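Local coordinates for uncharacterized protein (Aeropyrum pernix, PDB 3P1Z) that is uncharacterized but may bind nucleic acid and cleave tRNA introns, as tRNA-intron endonucleases do, at residues Tyr117-Val121 against Leu133-Ser137; Leu87-Leu92 against Leu157-Tyr161; Arg38-Leu42 against Arg97-Val101. All coordinates share one frame; numbering follows the deposited sequence.

Contact 1: Tyr117-Val121 against Leu133-Ser137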
loop_
_atom_site.group_PDB
_atom_site.type_symbol
_atom_site.label_atom_id
_atom_site.label_comp_id
_atom_site.label_asym_id
_atom_site.label_seq_id
_atom_site.Cartn_x
_atom_site.Cartn_y
_atom_site.Cartn_z
ATOM N N TYR A 117 -26.386 -4.050 11.984
ATOM C CA TYR A 117 -25.077 -3.718 11.460
ATOM C C TYR A 117 -24.146 -3.261 12.570
ATOM O O TYR A 117 -24.451 -2.348 13.317
ATOM C CB TYR A 117 -25.225 -2.616 10.420
ATOM C CG TYR A 117 -25.716 -3.086 9.067
ATOM C CD1 TYR A 117 -24.816 -3.480 8.091
ATOM C CD2 TYR A 117 -27.069 -3.120 8.760
ATOM C CE1 TYR A 117 -25.243 -3.907 6.849
ATOM C CE2 TYR A 117 -27.509 -3.538 7.518
ATOM C CZ TYR A 117 -26.591 -3.935 6.563
ATOM O OH TYR A 117 -27.018 -4.360 5.322
ATOM N N GLU A 118 -22.993 -3.891 12.682
ATOM C CA GLU A 118 -22.073 -3.545 13.751
ATOM C C GLU A 118 -20.877 -2.823 13.163
ATOM O O GLU A 118 -20.126 -3.398 12.379
ATOM C CB GLU A 118 -21.622 -4.805 14.491
ATOM C CG GLU A 118 -20.508 -4.587 15.488
ATOM C CD GLU A 118 -20.195 -5.842 16.282
ATOM O OE1 GLU A 118 -18.997 -6.163 16.446
ATOM O OE2 GLU A 118 -21.151 -6.518 16.730
ATOM N N VAL A 119 -20.694 -1.562 13.535
ATOM C CA VAL A 119 -19.632 -0.762 12.937
ATOM C C VAL A 119 -18.492 -0.532 13.904
ATOM O O VAL A 119 -18.692 -0.031 15.005
ATOM C CB VAL A 119 -20.125 0.600 12.392
ATOM C CG1 VAL A 119 -19.005 1.306 11.613
ATOM C CG2 VAL A 119 -21.365 0.433 11.517
ATOM N N LEU A 120 -17.287 -0.889 13.478
ATOM C CA LEU A 120 -16.108 -0.627 14.275
ATOM C C LEU A 120 -15.490 0.638 13.740
ATOM O O LEU A 120 -15.304 0.762 12.530
ATOM C CB LEU A 120 -15.132 -1.787 14.165
ATOM C CG LEU A 120 -13.811 -1.662 14.916
ATOM C CD1 LEU A 120 -14.031 -1.728 16.411
ATOM C CD2 LEU A 120 -12.876 -2.769 14.486
ATOM N N VAL A 121 -15.196 1.577 14.638
ATOM C CA VAL A 121 -14.609 2.866 14.273
ATOM C C VAL A 121 -13.109 2.825 14.494
ATOM O O VAL A 121 -12.656 2.549 15.590
ATOM C CB VAL A 121 -15.201 4.029 15.106
ATOM C CG1 VAL A 121 -14.703 5.382 14.600
ATOM C CG2 VAL A 121 -16.715 3.991 15.084
ATOM N N LEU A 133 -8.799 -7.558 14.121
ATOM C CA LEU A 133 -9.743 -7.327 13.056
ATOM C C LEU A 133 -10.471 -8.615 12.711
ATOM O O LEU A 133 -11.621 -8.596 12.282
ATOM C CB LEU A 133 -8.996 -6.816 11.841
ATOM C CG LEU A 133 -9.899 -6.172 10.815
ATOM C CD1 LEU A 133 -10.635 -5.030 11.473
ATOM C CD2 LEU A 133 -9.048 -5.688 9.665
ATOM N N VAL A 134 -9.805 -9.743 12.902
ATOM C CA VAL A 134 -10.419 -11.004 12.540
ATOM C C VAL A 134 -11.353 -11.504 13.645
ATOM O O VAL A 134 -12.490 -11.869 13.371
ATOM C CB VAL A 134 -9.374 -12.057 12.134
ATOM C CG1 VAL A 134 -10.062 -13.351 11.775
ATOM C CG2 VAL A 134 -8.550 -11.546 10.961
ATOM N N GLU A 135 -10.885 -11.489 14.890
ATOM C CA GLU A 135 -11.708 -11.904 16.028
ATOM C C GLU A 135 -12.921 -10.976 16.236
ATOM O O GLU A 135 -13.977 -11.403 16.719
ATOM C CB GLU A 135 -10.859 -11.996 17.310
ATOM C CG GLU A 135 -9.504 -12.704 17.110
ATOM C CD GLU A 135 -8.639 -12.775 18.377
ATOM O OE1 GLU A 135 -9.147 -12.443 19.475
ATOM O OE2 GLU A 135 -7.449 -13.168 18.267
ATOM N N TRP A 136 -12.770 -9.706 15.872
ATOM C CA TRP A 136 -13.880 -8.786 15.963
ATOM C C TRP A 136 -14.943 -9.147 14.931
ATOM O O TRP A 136 -16.114 -9.306 15.273
ATOM C CB TRP A 136 -13.431 -7.335 15.797
ATOM C CG TRP A 136 -14.613 -6.472 15.565
ATOM C CD1 TRP A 136 -15.485 -5.989 16.504
ATOM C CD2 TRP A 136 -15.118 -6.052 14.286
ATOM N NE1 TRP A 136 -16.488 -5.271 15.886
ATOM C CE2 TRP A 136 -16.285 -5.292 14.545
ATOM C CE3 TRP A 136 -14.678 -6.233 12.975
ATOM C CZ2 TRP A 136 -17.022 -4.714 13.504
ATOM C CZ3 TRP A 136 -15.409 -5.660 11.955
ATOM C CH2 TRP A 136 -16.571 -4.903 12.224
ATOM N N SER A 137 -14.524 -9.299 13.674
ATOM C CA SER A 137 -15.426 -9.678 12.585
ATOM C C SER A 137 -16.084 -11.009 12.867
ATOM O O SER A 137 -17.291 -11.175 12.677
ATOM C CB SER A 137 -14.672 -9.780 11.257
ATOM O OG SER A 137 -15.484 -10.401 10.264
#
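Leu120 and Trp136 join strand 115-123 to helix 130-142, which covers one face of the mixed beta sheet in the PDDEXK-like catalytic C-terminal domain of the tRNA-intron endonuclease family. Strand and helix run nearly antiparallel, at 158° with their axes 10.9 Å apart, and the indole of Trp136 reaches across between them. The apolar part is chiefly a CH-pi contact: Leu120 CB sits over one face of the indole, 3.9 Å from the centroid of the six-membered ring and 24° off its normal. Farther along the same side chain, Leu120 CD2 reaches Leu133 CD1 at 4.4 Å, one helical turn before Trp136. On the opposite side of the sheet, Val121 leans on helix 83-95, so the strand lies between two helical layers.

The polar part gathers at Glu118. With CG anti to the backbone N (chi1 171°) and the chain extended beyond it, the Glu118 side chain and the indole lie alongside one another, pointing opposite ways. OE1 of Glu118 comes 2.7 Å from Trp136 NE1, while OE2 forms a salt bridge with Arg104. The backbone also meets the ring: Glu118 O lies in the indole plane at its edge, 3.6 Å from Trp136 CZ2.

Contact 2: Leu87-Leu92 against Leu157-Tyr161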
loop_
_atom_site.group_PDB
_atom_site.type_symbol
_atom_site.label_atom_id
_atom_site.label_comp_id
_atom_site.label_asym_id
_atom_site.label_seq_id
_atom_site.Cartn_x
_atom_site.Cartn_y
_atom_site.Cartn_z
ATOM N N LEU A 87 -18.436 11.333 14.998
ATOM C CA LEU A 87 -18.508 11.696 13.593
ATOM C C LEU A 87 -19.216 10.595 12.811
ATOM O O LEU A 87 -20.158 10.885 12.067
ATOM C CB LEU A 87 -17.112 11.994 13.022
ATOM C CG LEU A 87 -16.460 13.280 13.551
ATOM C CD1 LEU A 87 -15.007 13.459 13.075
ATOM C CD2 LEU A 87 -17.316 14.484 13.169
ATOM N N VAL A 88 -18.789 9.341 12.997
ATOM C CA VAL A 88 -19.376 8.209 12.274
ATOM C C VAL A 88 -20.827 8.062 12.642
ATOM O O VAL A 88 -21.638 7.554 11.862
ATOM C CB VAL A 88 -18.709 6.868 12.632
ATOM C CG1 VAL A 88 -19.348 5.743 11.838
ATOM C CG2 VAL A 88 -17.218 6.931 12.381
ATOM N N TYR A 89 -21.122 8.486 13.863
ATOM C CA TYR A 89 -22.471 8.505 14.387
ATOM C C TYR A 89 -23.262 9.554 13.639
ATOM O O TYR A 89 -24.293 9.251 13.042
ATOM C CB TYR A 89 -22.425 8.865 15.863
ATOM C CG TYR A 89 -23.739 8.763 16.575
ATOM C CD1 TYR A 89 -23.999 7.695 17.419
ATOM C CD2 TYR A 89 -24.717 9.734 16.422
ATOM C CE1 TYR A 89 -25.202 7.594 18.093
ATOM C CE2 TYR A 89 -25.921 9.639 17.091
ATOM C CZ TYR A 89 -26.155 8.563 17.922
ATOM O OH TYR A 89 -27.341 8.435 18.595
ATOM N N PHE A 90 -22.772 10.789 13.668
ATOM C CA PHE A 90 -23.469 11.881 13.002
ATOM C C PHE A 90 -23.779 11.486 11.574
ATOM O O PHE A 90 -24.923 11.572 11.134
ATOM C CB PHE A 90 -22.635 13.160 12.988
ATOM C CG PHE A 90 -22.358 13.729 14.341
ATOM C CD1 PHE A 90 -23.018 13.259 15.457
ATOM C CD2 PHE A 90 -21.452 14.761 14.492
ATOM C CE1 PHE A 90 -22.751 13.785 16.706
ATOM C CE2 PHE A 90 -21.194 15.300 15.735
ATOM C CZ PHE A 90 -21.844 14.813 16.844
ATOM N N ASP A 91 -22.734 11.070 10.860
ATOM C CA ASP A 91 -22.847 10.609 9.487
ATOM C C ASP A 91 -23.995 9.623 9.411
ATOM O O ASP A 91 -24.895 9.763 8.583
ATOM C CB ASP A 91 -21.545 9.927 9.059
ATOM C CG ASP A 91 -21.407 9.800 7.544
ATOM O OD1 ASP A 91 -21.177 10.824 6.865
ATOM O OD2 ASP A 91 -21.510 8.667 7.032
ATOM N N LEU A 92 -23.974 8.633 10.299
ATOM C CA LEU A 92 -25.013 7.612 10.312
ATOM C C LEU A 92 -26.394 8.168 10.658
ATOM O O LEU A 92 -27.400 7.757 10.071
ATOM C CB LEU A 92 -24.631 6.452 11.241
ATOM C CG LEU A 92 -23.481 5.538 10.766
ATOM C CD1 LEU A 92 -23.097 4.536 11.862
ATOM C CD2 LEU A 92 -23.793 4.827 9.431
ATOM N N LEU A 157 -12.201 12.496 7.055
ATOM C CA LEU A 157 -12.913 11.747 6.032
ATOM C C LEU A 157 -13.274 10.334 6.497
ATOM O O LEU A 157 -12.487 9.657 7.162
ATOM C CB LEU A 157 -12.083 11.683 4.753
ATOM C CG LEU A 157 -11.805 13.050 4.132
ATOM C CD1 LEU A 157 -10.750 12.989 3.021
ATOM C CD2 LEU A 157 -13.095 13.644 3.626
ATOM N N ILE A 158 -14.473 9.895 6.132
ATOM C CA ILE A 158 -14.980 8.610 6.577
ATOM C C ILE A 158 -15.245 7.654 5.431
ATOM O O ILE A 158 -15.929 7.990 4.473
ATOM C CB ILE A 158 -16.297 8.771 7.321
ATOM C CG1 ILE A 158 -16.139 9.768 8.468
ATOM C CG2 ILE A 158 -16.798 7.406 7.805
ATOM C CD1 ILE A 158 -17.445 10.138 9.117
ATOM N N THR A 159 -14.719 6.445 5.555
ATOM C CA THR A 159 -14.992 5.390 4.588
ATOM C C THR A 159 -15.642 4.192 5.259
ATOM O O THR A 159 -15.387 3.904 6.426
ATOM C CB THR A 159 -13.723 4.933 3.871
ATOM O OG1 THR A 159 -12.876 6.064 3.659
ATOM C CG2 THR A 159 -14.086 4.349 2.545
ATOM N N TYR A 160 -16.494 3.500 4.519
ATOM C CA TYR A 160 -17.182 2.347 5.077
ATOM C C TYR A 160 -16.878 1.087 4.281
ATOM O O TYR A 160 -16.914 1.089 3.049
ATOM C CB TYR A 160 -18.689 2.588 5.117
ATOM C CG TYR A 160 -19.129 3.629 6.123
ATOM C CD1 TYR A 160 -19.182 3.335 7.486
ATOM C CD2 TYR A 160 -19.513 4.896 5.712
ATOM C CE1 TYR A 160 -19.603 4.273 8.411
ATOM C CE2 TYR A 160 -19.935 5.849 6.633
ATOM C CZ TYR A 160 -19.972 5.534 7.979
ATOM O OH TYR A 160 -20.378 6.476 8.886
ATOM N N TYR A 161 -16.572 0.012 5.000
ATOM C CA TYR A 161 -16.285 -1.277 4.383
ATOM C C TYR A 161 -16.858 -2.417 5.204
ATOM O O TYR A 161 -16.596 -2.537 6.396
ATOM C CB TYR A 161 -14.778 -1.483 4.241
ATOM C CG TYR A 161 -14.104 -0.507 3.305
ATOM C CD1 TYR A 161 -14.197 -0.651 1.927
ATOM C CD2 TYR A 161 -13.367 0.554 3.801
ATOM C CE1 TYR A 161 -13.580 0.239 1.069
ATOM C CE2 TYR A 161 -12.743 1.454 2.946
ATOM C CZ TYR A 161 -12.854 1.294 1.580
ATOM O OH TYR A 161 -12.229 2.192 0.729
#
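Ile158 turns its CD1 methyl against helix 83-95, at the point where the helix crosses a strand of the mixed sheet, outermost within this chain, in the PDDEXK-like C-terminal domain. The segment axes cross at 75°, 10.2 Å apart, so few residues of each meet. Ile158 CG1 lies anti to the carbonyl carbon (chi1 -55°), and the extended arm beyond it carries CD1 between successive turns of the helix, 4.3 Å from Leu87 CB and 4.1 Å from Asp91 CB.

Two residues farther along the strand, on the same face, Tyr160 projects its ring to the helix. Val88 CG1 packs at the ring edge, 3.7 Å from Tyr160 CE1, and Leu92 CD2 approaches the phenol end at 4.1 Å from Tyr160 CZ. Val88 also rests on Ala150 and Val152 of the adjoining strand 146-152, which extends the apolar layer under the helix. Tyr161, on the other face, pairs antiparallel with a strand of a neighbouring subunit, and the sheet therefore continues into the assembly.

The polar rim is formed by the partly exposed Asp91, which comes to Tyr160 from the opposite direction, its carboxylate plane turned 27° from that of the ring. The position of OD2 is less certain than the rest; as modelled, it pairs with Lys95 and also lies in the ring plane at the edge, where Tyr160 OH donates to Asp91 OD2 at 3.1 Å.

Contact 3: Arg38-Leu42 against Arg97-Val101; sequences RIGYL and RKPLV
Ile39 and Lys98 bring the two backbones nearest, CA to CA 7.5 Å, where the chain leaves helix 30-38 through Gly40, whose positive phi of 84° favours glycine and turns the segment into the loop that carries Tyr41. The contact joins the SEN2-like N-terminal domain to the catalytic C-terminal domain, at and just ahead of the short strand 100-101.

Tyr41 carries most of it. Its CG stands anti to the carbonyl carbon (chi1 -72°), which points the hydroxyl end of the ring at the backbone of Lys98 and Pro99. The carbonyl oxygen of Pro99 lies in the ring plane at the edge and accepts a hydrogen bond from the phenol, Tyr41 OH to Pro99 O 2.8 Å, although the modelled hydroxyl is crowded and its exact place less sure. Around the ring, Leu100 CD2 packs 3.5 Å from Tyr41 CE1, and Lys98 CB lies 4.0 Å from Tyr41 CE2. Pro99 CD adds a looser contact, 4.3 Å from Tyr41 CZ. Tyr89 and Arg93 of helix 83-95 and Glu51 of helix 49-57 also touch this tyrosine.

Toward solvent, Ile39 CG2 touches Lys98 CD at 3.9 Å, the two side chains crossing at about a right angle. Lys98 bends at its second and third torsions, leading its ammonium away from the loop.

A leucine in place of Tyr41 would probably leave the Pro99 carbonyl without this donor and open a gap beside Leu100 and Lys98. The chemistry implies a domain junction in which one aromatic residue supplies apolar surface and, as modelled, a hydrogen bond to main chain, with aliphatic lysine carbons extending the cover outward.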
loop_
_atom_site.group_PDB
_atom_site.type_symbol
_atom_site.label_atom_id
_atom_site.label_comp_id
_atom_site.label_asym_id
_atom_site.label_seq_id
_atom_site.Cartn_x
_atom_site.Cartn_y
_atom_site.Cartn_z
ATOM N N ARG A 38 -39.677 8.123 20.716
ATOM C CA ARG A 38 -40.195 7.020 19.915
ATOM C C ARG A 38 -39.050 6.127 19.415
ATOM O O ARG A 38 -39.199 4.902 19.325
ATOM C CB ARG A 38 -41.028 7.567 18.743
ATOM C CG ARG A 38 -41.563 6.506 17.774
ATOM C CD ARG A 38 -42.015 7.121 16.439
ATOM N NE ARG A 38 -40.914 7.713 15.668
ATOM C CZ ARG A 38 -40.271 7.100 14.674
ATOM N NH1 ARG A 38 -40.612 5.867 14.319
ATOM N NH2 ARG A 38 -39.283 7.719 14.034
ATOM N N ILE A 39 -37.915 6.751 19.088
ATOM C CA ILE A 39 -36.714 6.028 18.658
ATOM C C ILE A 39 -35.781 5.745 19.831
ATOM O O ILE A 39 -34.697 5.195 19.643
ATOM C CB ILE A 39 -35.910 6.776 17.561
ATOM C CG1 ILE A 39 -35.397 8.125 18.070
ATOM C CG2 ILE A 39 -36.737 6.967 16.303
ATOM C CD1 ILE A 39 -34.821 9.006 16.966
ATOM N N GLY A 40 -36.186 6.151 21.032
ATOM C CA GLY A 40 -35.513 5.722 22.248
ATOM C C GLY A 40 -34.274 6.467 22.732
ATOM O O GLY A 40 -33.688 6.091 23.753
ATOM N N TYR A 41 -33.858 7.513 22.028
ATOM C CA TYR A 41 -32.666 8.245 22.453
ATOM C C TYR A 41 -32.910 9.025 23.753
ATOM O O TYR A 41 -32.072 9.018 24.667
ATOM C CB TYR A 41 -32.164 9.176 21.346
ATOM C CG TYR A 41 -31.533 8.434 20.193
ATOM C CD1 TYR A 41 -30.557 7.480 20.423
ATOM C CD2 TYR A 41 -31.911 8.685 18.884
ATOM C CE1 TYR A 41 -29.980 6.791 19.389
ATOM C CE2 TYR A 41 -31.333 8.002 17.835
ATOM C CZ TYR A 41 -30.368 7.058 18.096
ATOM O OH TYR A 41 -29.778 6.375 17.074
ATOM N N LEU A 42 -34.062 9.691 23.827
ATOM C CA LEU A 42 -34.448 10.470 24.998
ATOM C C LEU A 42 -35.535 9.763 25.795
ATOM O O LEU A 42 -36.665 9.599 25.327
ATOM C CB LEU A 42 -34.929 11.857 24.569
ATOM C CG LEU A 42 -35.695 12.679 25.613
ATOM C CD1 LEU A 42 -34.741 13.207 26.656
ATOM C CD2 LEU A 42 -36.433 13.821 24.948
ATOM N N ARG A 97 -30.102 6.549 9.872
ATOM C CA ARG A 97 -29.968 5.431 10.779
ATOM C C ARG A 97 -30.042 5.919 12.218
ATOM O O ARG A 97 -29.793 7.087 12.517
ATOM C CB ARG A 97 -28.670 4.676 10.494
ATOM C CG ARG A 97 -28.512 4.360 9.010
ATOM C CD ARG A 97 -29.715 3.565 8.500
ATOM N NE ARG A 97 -29.662 3.290 7.067
ATOM C CZ ARG A 97 -30.327 3.977 6.142
ATOM N NH1 ARG A 97 -31.102 4.996 6.497
ATOM N NH2 ARG A 97 -30.223 3.644 4.861
ATOM N N LYS A 98 -30.413 5.017 13.108
ATOM C CA LYS A 98 -30.489 5.341 14.514
ATOM C C LYS A 98 -29.607 4.350 15.274
ATOM O O LYS A 98 -30.087 3.312 15.730
ATOM C CB LYS A 98 -31.941 5.292 14.969
ATOM C CG LYS A 98 -32.857 6.051 14.015
ATOM C CD LYS A 98 -34.186 5.350 13.830
ATOM C CE LYS A 98 -34.069 4.209 12.825
ATOM N NZ LYS A 98 -35.401 3.819 12.270
ATOM N N PRO A 99 -28.302 4.670 15.397
ATOM C CA PRO A 99 -27.301 3.823 16.052
ATOM C C PRO A 99 -27.325 3.886 17.582
ATOM O O PRO A 99 -27.750 4.874 18.186
ATOM C CB PRO A 99 -25.966 4.402 15.557
ATOM C CG PRO A 99 -26.307 5.530 14.631
ATOM C CD PRO A 99 -27.710 5.924 14.907
ATOM N N LEU A 100 -26.854 2.807 18.197
ATOM C CA LEU A 100 -26.589 2.775 19.623
ATOM C C LEU A 100 -25.157 2.292 19.840
ATOM O O LEU A 100 -24.479 1.847 18.906
ATOM C CB LEU A 100 -27.582 1.851 20.324
ATOM C CG LEU A 100 -29.054 2.176 20.028
ATOM C CD1 LEU A 100 -29.984 1.074 20.514
ATOM C CD2 LEU A 100 -29.475 3.529 20.608
ATOM N N VAL A 101 -24.689 2.404 21.074
ATOM C CA VAL A 101 -23.377 1.891 21.429
ATOM C C VAL A 101 -23.399 0.362 21.519
ATOM O O VAL A 101 -24.097 -0.216 22.358
ATOM C CB VAL A 101 -22.877 2.493 22.753
ATOM C CG1 VAL A 101 -21.454 2.058 23.028
ATOM C CG2 VAL A 101 -22.987 4.013 22.713
#

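In the fold
From the N terminus, segment 38-42 comes first, and contact 3 closes when the chain returns at 97-101 after a largely helical excursion, tying the N-terminal domain to the edge of the mixed sheet. Segment 87-92 lies inside that loop but finds its partner only at 157-161, so contacts 2 and 3 cross. A probable hydrogen bond from Arg97 N to Leu92 O and packing of Leu92 on Pro99 join them directly. Contact 1 opens after contact 3 has closed and is nested within the loop of contact 2. All three contacts reach the mixed sheet, and contacts 1 and 2 touch where Val121 packs on Val88, linking helix 83-95 through strand 115-123 to helix 130-142.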